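Local coordinates for methionine-binding protein (Coxiella burnetii, PDB 3TQW) that binds methionine and, as a substrate-binding lipoprotein of an ABC transporter, probably delivers it for uptake into the cell, at residues Lys74-Leu88 against Leu189-Val203. Numbering follows the deposited sequence. Where two conformers were deposited one is given.
Sequences KIVSIGKTFVYPMGL and LTEGPNSPYANVVAV. With MET (methionine), chain C.
V76 and V203 exchange a pair of straight backbone hydrogen bonds, and from there strands 75-83 and 198-203 run antiparallel, their axes 152° apart, with a beta bulge shifting the register by one residue between S77 and K80. Beyond the bulge T81 N bonds N199 O, and N199 N donates to F82 O (2.7 Å). On the side chains, I78 packs against two valines: chi1 of 55° sets CG1 between backbone N and carbonyl carbon, so that CG1 meets V201 CG1 (3.9 Å) and CD1 reaches V203 CG1 (3.6 Å). S77 OG lies against V200 CB (3.4 Å) while accepting G79 N in an ST turn.

Past V83 the chains separate, then E191 rejoins them. Its extended side chain brings OE1 to M86 N (2.9 Å, nearly straight), the N-H arriving from above the carboxylate plane; E191 N returns a bond to M86 O, and OE2 forms a salt bridge with R116, which also bonds the methionine. At the ligand, the N199 amide meets the edge of the Y84 ring, planes 76° apart, and a water accepts from Y84 N and hydrogen-bonds to Y197 O and to the ligand's O (2.7 Å). One segment crosses from the six-stranded to the five-stranded sheet and the other returns, paired interdomain connections lining the ligand cleft of a periplasmic-binding-protein fold.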
loop_
_atom_site.group_PDB
_atom_site.type_symbol
_atom_site.label_atom_id
_atom_site.label_comp_id
_atom_site.label_asym_id
_atom_site.label_seq_id
_atom_site.Cartn_x
_atom_site.Cartn_y
_atom_site.Cartn_z
ATOM N N LYS A 74 -1.010 19.195 -7.222
ATOM C CA LYS A 74 0.008 19.837 -6.397
ATOM C C LYS A 74 -0.120 19.345 -4.955
ATOM O O LYS A 74 -0.740 19.991 -4.108
ATOM C CB LYS A 74 -0.094 21.361 -6.494
ATOM C CG LYS A 74 0.118 21.880 -7.919
ATOM C CD LYS A 74 0.339 23.385 -7.958
ATOM C CE LYS A 74 -0.868 24.149 -7.428
ATOM N NZ LYS A 74 -2.079 23.993 -8.284
ATOM N N ILE A 75 0.474 18.182 -4.704
ATOM C CA ILE A 75 0.371 17.486 -3.433
ATOM C C ILE A 75 1.757 17.052 -3.009
ATOM O O ILE A 75 2.570 16.673 -3.848
ATOM C CB ILE A 75 -0.485 16.213 -3.586
ATOM C CG1 ILE A 75 -1.948 16.574 -3.847
ATOM C CG2 ILE A 75 -0.344 15.317 -2.359
ATOM C CD1 ILE A 75 -2.790 15.390 -4.312
ATOM N N VAL A 76 2.026 17.082 -1.708
ATOM C CA VAL A 76 3.328 16.690 -1.191
ATOM C C VAL A 76 3.171 15.833 0.057
ATOM O O VAL A 76 2.155 15.914 0.752
ATOM C CB VAL A 76 4.186 17.925 -0.831
ATOM C CG1 VAL A 76 4.496 18.738 -2.075
ATOM C CG2 VAL A 76 3.474 18.786 0.218
ATOM N N SER A 77 4.181 15.019 0.341
ATOM C CA SER A 77 4.217 14.250 1.579
ATOM C C SER A 77 4.738 15.131 2.705
ATOM O O SER A 77 5.672 15.906 2.502
ATOM C CB SER A 77 5.133 13.030 1.426
ATOM O OG SER A 77 5.401 12.451 2.695
ATOM N N ILE A 78 4.135 15.025 3.888
ATOM C CA ILE A 78 4.680 15.702 5.065
ATOM C C ILE A 78 5.191 14.727 6.129
ATOM O O ILE A 78 5.480 15.122 7.260
ATOM C CB ILE A 78 3.680 16.697 5.681
ATOM C CG1 ILE A 78 2.351 16.010 6.006
ATOM C CG2 ILE A 78 3.457 17.855 4.724
ATOM C CD1 ILE A 78 1.433 16.843 6.910
ATOM N N GLY A 79 5.311 13.454 5.766
ATOM C CA GLY A 79 5.859 12.472 6.684
ATOM C C GLY A 79 5.423 11.046 6.418
ATOM O O GLY A 79 4.378 10.801 5.810
ATOM N N LYS A 80 6.234 10.102 6.886
ATOM C CA LYS A 80 5.970 8.681 6.699
ATOM C C LYS A 80 5.200 8.110 7.885
ATOM O O LYS A 80 5.303 8.609 9.008
ATOM C CB LYS A 80 7.286 7.918 6.517
ATOM C CG LYS A 80 8.114 8.369 5.328
ATOM C CD LYS A 80 9.434 7.604 5.261
ATOM C CE LYS A 80 10.318 8.101 4.126
ATOM N NZ LYS A 80 10.788 9.499 4.347
ATOM N N THR A 81 4.431 7.058 7.632
ATOM C CA THR A 81 3.660 6.411 8.683
ATOM C C THR A 81 4.204 5.015 8.954
ATOM O O THR A 81 4.926 4.794 9.928
ATOM C CB THR A 81 2.172 6.314 8.297
ATOM O OG1 THR A 81 2.050 5.649 7.028
ATOM C CG2 THR A 81 1.577 7.699 8.186
ATOM N N PHE A 82 3.853 4.073 8.086
ATOM C CA PHE A 82 4.363 2.717 8.194
ATOM C C PHE A 82 4.673 2.186 6.810
ATOM O O PHE A 82 4.096 2.637 5.821
ATOM C CB PHE A 82 3.323 1.792 8.847
ATOM C CG PHE A 82 2.927 2.199 10.238
ATOM C CD1 PHE A 82 3.520 1.606 11.341
ATOM C CD2 PHE A 82 1.954 3.161 10.444
ATOM C CE1 PHE A 82 3.159 1.978 12.619
ATOM C CE2 PHE A 82 1.589 3.539 11.724
ATOM C CZ PHE A 82 2.188 2.946 12.813
ATOM N N VAL A 83 5.598 1.239 6.732
ATOM C CA VAL A 83 5.756 0.454 5.520
ATOM C C VAL A 83 5.051 -0.880 5.738
ATOM O O VAL A 83 5.104 -1.449 6.829
ATOM C CB VAL A 83 7.237 0.232 5.153
ATOM C CG1 VAL A 83 7.982 -0.436 6.299
ATOM C CG2 VAL A 83 7.352 -0.593 3.874
ATOM N N TYR A 84 4.369 -1.361 4.703
ATOM C CA TYR A 84 3.591 -2.591 4.793
ATOM C C TYR A 84 4.125 -3.590 3.773
ATOM O O TYR A 84 3.615 -3.665 2.654
ATOM C CB TYR A 84 2.107 -2.319 4.510
ATOM C CG TYR A 84 1.452 -1.303 5.422
ATOM C CD1 TYR A 84 0.981 -1.669 6.682
ATOM C CD2 TYR A 84 1.275 0.017 5.013
ATOM C CE1 TYR A 84 0.366 -0.744 7.519
ATOM C CE2 TYR A 84 0.662 0.951 5.847
ATOM C CZ TYR A 84 0.210 0.562 7.098
ATOM O OH TYR A 84 -0.399 1.480 7.928
ATOM N N PRO A 85 5.163 -4.357 4.149
ATOM C CA PRO A 85 5.817 -5.253 3.189
ATOM C C PRO A 85 4.822 -6.133 2.455
ATOM O O PRO A 85 4.055 -6.866 3.083
ATOM C CB PRO A 85 6.742 -6.092 4.074
ATOM C CG PRO A 85 7.099 -5.167 5.180
ATOM C CD PRO A 85 5.829 -4.388 5.464
HETATM N N MSE A 86 4.846 -6.055 1.128
HETATM C CA MSE A 86 3.898 -6.772 0.281
HETATM C C MSE A 86 4.192 -8.269 0.213
HETATM O O MSE A 86 5.351 -8.684 0.076
HETATM C CB MSE A 86 3.903 -6.168 -1.128
HETATM C CG MSE A 86 3.108 -6.955 -2.156
HETATM SE SE MSE A 86 3.217 -6.133 -3.925
HETATM C CE MSE A 86 1.897 -4.722 -3.680
ATOM N N GLY A 87 3.139 -9.077 0.302
ATOM C CA GLY A 87 3.289 -10.520 0.270
ATOM C C GLY A 87 2.830 -11.143 -1.036
ATOM O O GLY A 87 2.065 -10.534 -1.791
ATOM N N LEU A 88 3.319 -12.352 -1.308
ATOM C CA LEU A 88 2.817 -13.168 -2.401
ATOM C C LEU A 88 1.965 -14.267 -1.785
ATOM O O LEU A 88 2.406 -14.952 -0.860
ATOM C CB LEU A 88 3.975 -13.788 -3.186
ATOM C CG LEU A 88 4.954 -12.828 -3.855
ATOM C CD1 LEU A 88 6.152 -13.594 -4.410
ATOM C CD2 LEU A 88 4.250 -12.053 -4.959
ATOM N N LEU A 189 6.114 -15.404 0.668
ATOM C CA LEU A 189 7.271 -14.513 0.650
ATOM C C LEU A 189 6.794 -13.067 0.750
ATOM O O LEU A 189 5.748 -12.724 0.199
ATOM C CB LEU A 189 8.050 -14.694 -0.655
ATOM C CG LEU A 189 9.245 -13.762 -0.869
ATOM C CD1 LEU A 189 10.368 -14.051 0.133
ATOM C CD2 LEU A 189 9.767 -13.852 -2.293
ATOM N N THR A 190 7.549 -12.221 1.447
ATOM C CA THR A 190 7.239 -10.790 1.478
ATOM C C THR A 190 8.476 -9.948 1.187
ATOM O O THR A 190 9.608 -10.426 1.303
ATOM C CB THR A 190 6.680 -10.338 2.845
ATOM O OG1 THR A 190 7.732 -10.353 3.816
ATOM C CG2 THR A 190 5.553 -11.250 3.305
ATOM N N GLU A 191 8.254 -8.691 0.818
ATOM C CA GLU A 191 9.337 -7.732 0.667
ATOM C C GLU A 191 10.093 -7.602 1.973
ATOM O O GLU A 191 9.592 -7.986 3.030
ATOM C CB GLU A 191 8.784 -6.345 0.334
ATOM C CG GLU A 191 8.000 -6.219 -0.957
ATOM C CD GLU A 191 7.345 -4.851 -1.073
ATOM O OE1 GLU A 191 6.839 -4.347 -0.047
ATOM O OE2 GLU A 191 7.347 -4.274 -2.176
ATOM N N GLY A 192 11.292 -7.034 1.897
ATOM C CA GLY A 192 12.018 -6.628 3.083
ATOM C C GLY A 192 11.463 -5.315 3.609
ATOM O O GLY A 192 10.657 -4.667 2.938
ATOM N N PRO A 193 11.893 -4.912 4.814
ATOM C CA PRO A 193 11.376 -3.712 5.479
ATOM C C PRO A 193 11.949 -2.410 4.924
ATOM O O PRO A 193 11.361 -1.349 5.136
ATOM C CB PRO A 193 11.830 -3.900 6.928
ATOM C CG PRO A 193 13.088 -4.704 6.816
ATOM C CD PRO A 193 12.854 -5.644 5.659
ATOM N N ASN A 194 13.074 -2.488 4.223
ATOM C CA ASN A 194 13.759 -1.285 3.755
ATOM C C ASN A 194 13.482 -0.955 2.294
ATOM O O ASN A 194 14.404 -0.754 1.506
ATOM C CB ASN A 194 15.266 -1.405 3.992
ATOM C CG ASN A 194 15.604 -1.621 5.453
ATOM O OD1 ASN A 194 16.326 -2.556 5.805
ATOM N ND2 ASN A 194 15.073 -0.762 6.315
ATOM N N SER A 195 12.206 -0.889 1.942
ATOM C CA SER A 195 11.802 -0.625 0.570
ATOM C C SER A 195 11.459 0.854 0.408
ATOM O O SER A 195 11.413 1.598 1.387
ATOM C CB SER A 195 10.583 -1.484 0.221
ATOM O OG SER A 195 9.434 -1.021 0.916
ATOM N N PRO A 196 11.233 1.291 -0.833
ATOM C CA PRO A 196 10.766 2.666 -1.050
ATOM C C PRO A 196 9.259 2.843 -0.820
ATOM O O PRO A 196 8.720 3.879 -1.205
ATOM C CB PRO A 196 11.092 2.909 -2.525
ATOM C CG PRO A 196 11.096 1.559 -3.138
ATOM C CD PRO A 196 11.592 0.613 -2.090
ATOM N N TYR A 197 8.601 1.877 -0.184
ATOM C CA TYR A 197 7.134 1.878 -0.126
ATOM C C TYR A 197 6.501 2.221 1.222
ATOM O O TYR A 197 5.378 1.802 1.500
ATOM C CB TYR A 197 6.583 0.550 -0.652
ATOM C CG TYR A 197 7.048 0.271 -2.060
ATOM C CD1 TYR A 197 7.937 -0.762 -2.331
ATOM C CD2 TYR A 197 6.628 1.070 -3.116
ATOM C CE1 TYR A 197 8.376 -1.005 -3.622
ATOM C CE2 TYR A 197 7.057 0.833 -4.407
ATOM C CZ TYR A 197 7.931 -0.202 -4.655
ATOM O OH TYR A 197 8.362 -0.430 -5.944
ATOM N N ALA A 198 7.200 2.993 2.047
ATOM C CA ALA A 198 6.592 3.513 3.266
ATOM C C ALA A 198 5.400 4.375 2.875
ATOM O O ALA A 198 5.461 5.126 1.901
ATOM C CB ALA A 198 7.599 4.335 4.064
ATOM N N ASN A 199 4.300 4.257 3.610
ATOM C CA ASN A 199 3.151 5.109 3.338
ATOM C C ASN A 199 3.351 6.491 3.942
ATOM O O ASN A 199 4.181 6.680 4.840
ATOM C CB ASN A 199 1.858 4.461 3.824
ATOM C CG ASN A 199 1.423 3.299 2.936
ATOM O OD1 ASN A 199 2.250 2.648 2.290
ATOM N ND2 ASN A 199 0.128 3.040 2.896
ATOM N N VAL A 200 2.609 7.465 3.434
ATOM C CA VAL A 200 2.832 8.846 3.823
ATOM C C VAL A 200 1.532 9.573 4.096
ATOM O O VAL A 200 0.450 9.129 3.691
ATOM C CB VAL A 200 3.607 9.620 2.726
ATOM C CG1 VAL A 200 4.939 8.932 2.432
ATOM C CG2 VAL A 200 2.771 9.737 1.455
ATOM N N VAL A 201 1.647 10.693 4.794
ATOM C CA VAL A 201 0.556 11.633 4.884
ATOM C C VAL A 201 0.788 12.693 3.821
ATOM O O VAL A 201 1.831 13.343 3.801
ATOM C CB VAL A 201 0.481 12.286 6.272
ATOM C CG1 VAL A 201 -0.562 13.386 6.277
ATOM C CG2 VAL A 201 0.155 11.229 7.338
ATOM N N ALA A 202 -0.177 12.840 2.923
ATOM C CA ALA A 202 -0.067 13.807 1.844
ATOM C C ALA A 202 -1.027 14.967 2.079
ATOM O O ALA A 202 -2.142 14.777 2.580
ATOM C CB ALA A 202 -0.347 13.134 0.495
ATOM N N VAL A 203 -0.581 16.170 1.731
ATOM C CA VAL A 203 -1.405 17.367 1.853
ATOM C C VAL A 203 -1.211 18.234 0.612
ATOM O O VAL A 203 -0.300 17.997 -0.185
ATOM C CB VAL A 203 -1.016 18.199 3.095
ATOM C CG1 VAL A 203 -1.117 17.352 4.363
ATOM C CG2 VAL A 203 0.394 18.759 2.934
HETATM N N MET C . -1.212 0.731 1.714
HETATM C CA MET C . -0.758 0.330 0.376
HETATM C C MET C . 0.588 -0.380 0.491
HETATM O O MET C . 1.421 0.015 1.304
HETATM C CB MET C . -0.638 1.566 -0.527
HETATM C CG MET C . -0.222 1.294 -1.976
HETATM S SD MET C . -0.111 2.819 -2.949
HETATM C CE MET C . -1.838 3.295 -2.959
HETATM O OXT MET C . 0.877 -1.354 -0.209
HETATM O O HOH W 1 3.997 -0.502 2.063
#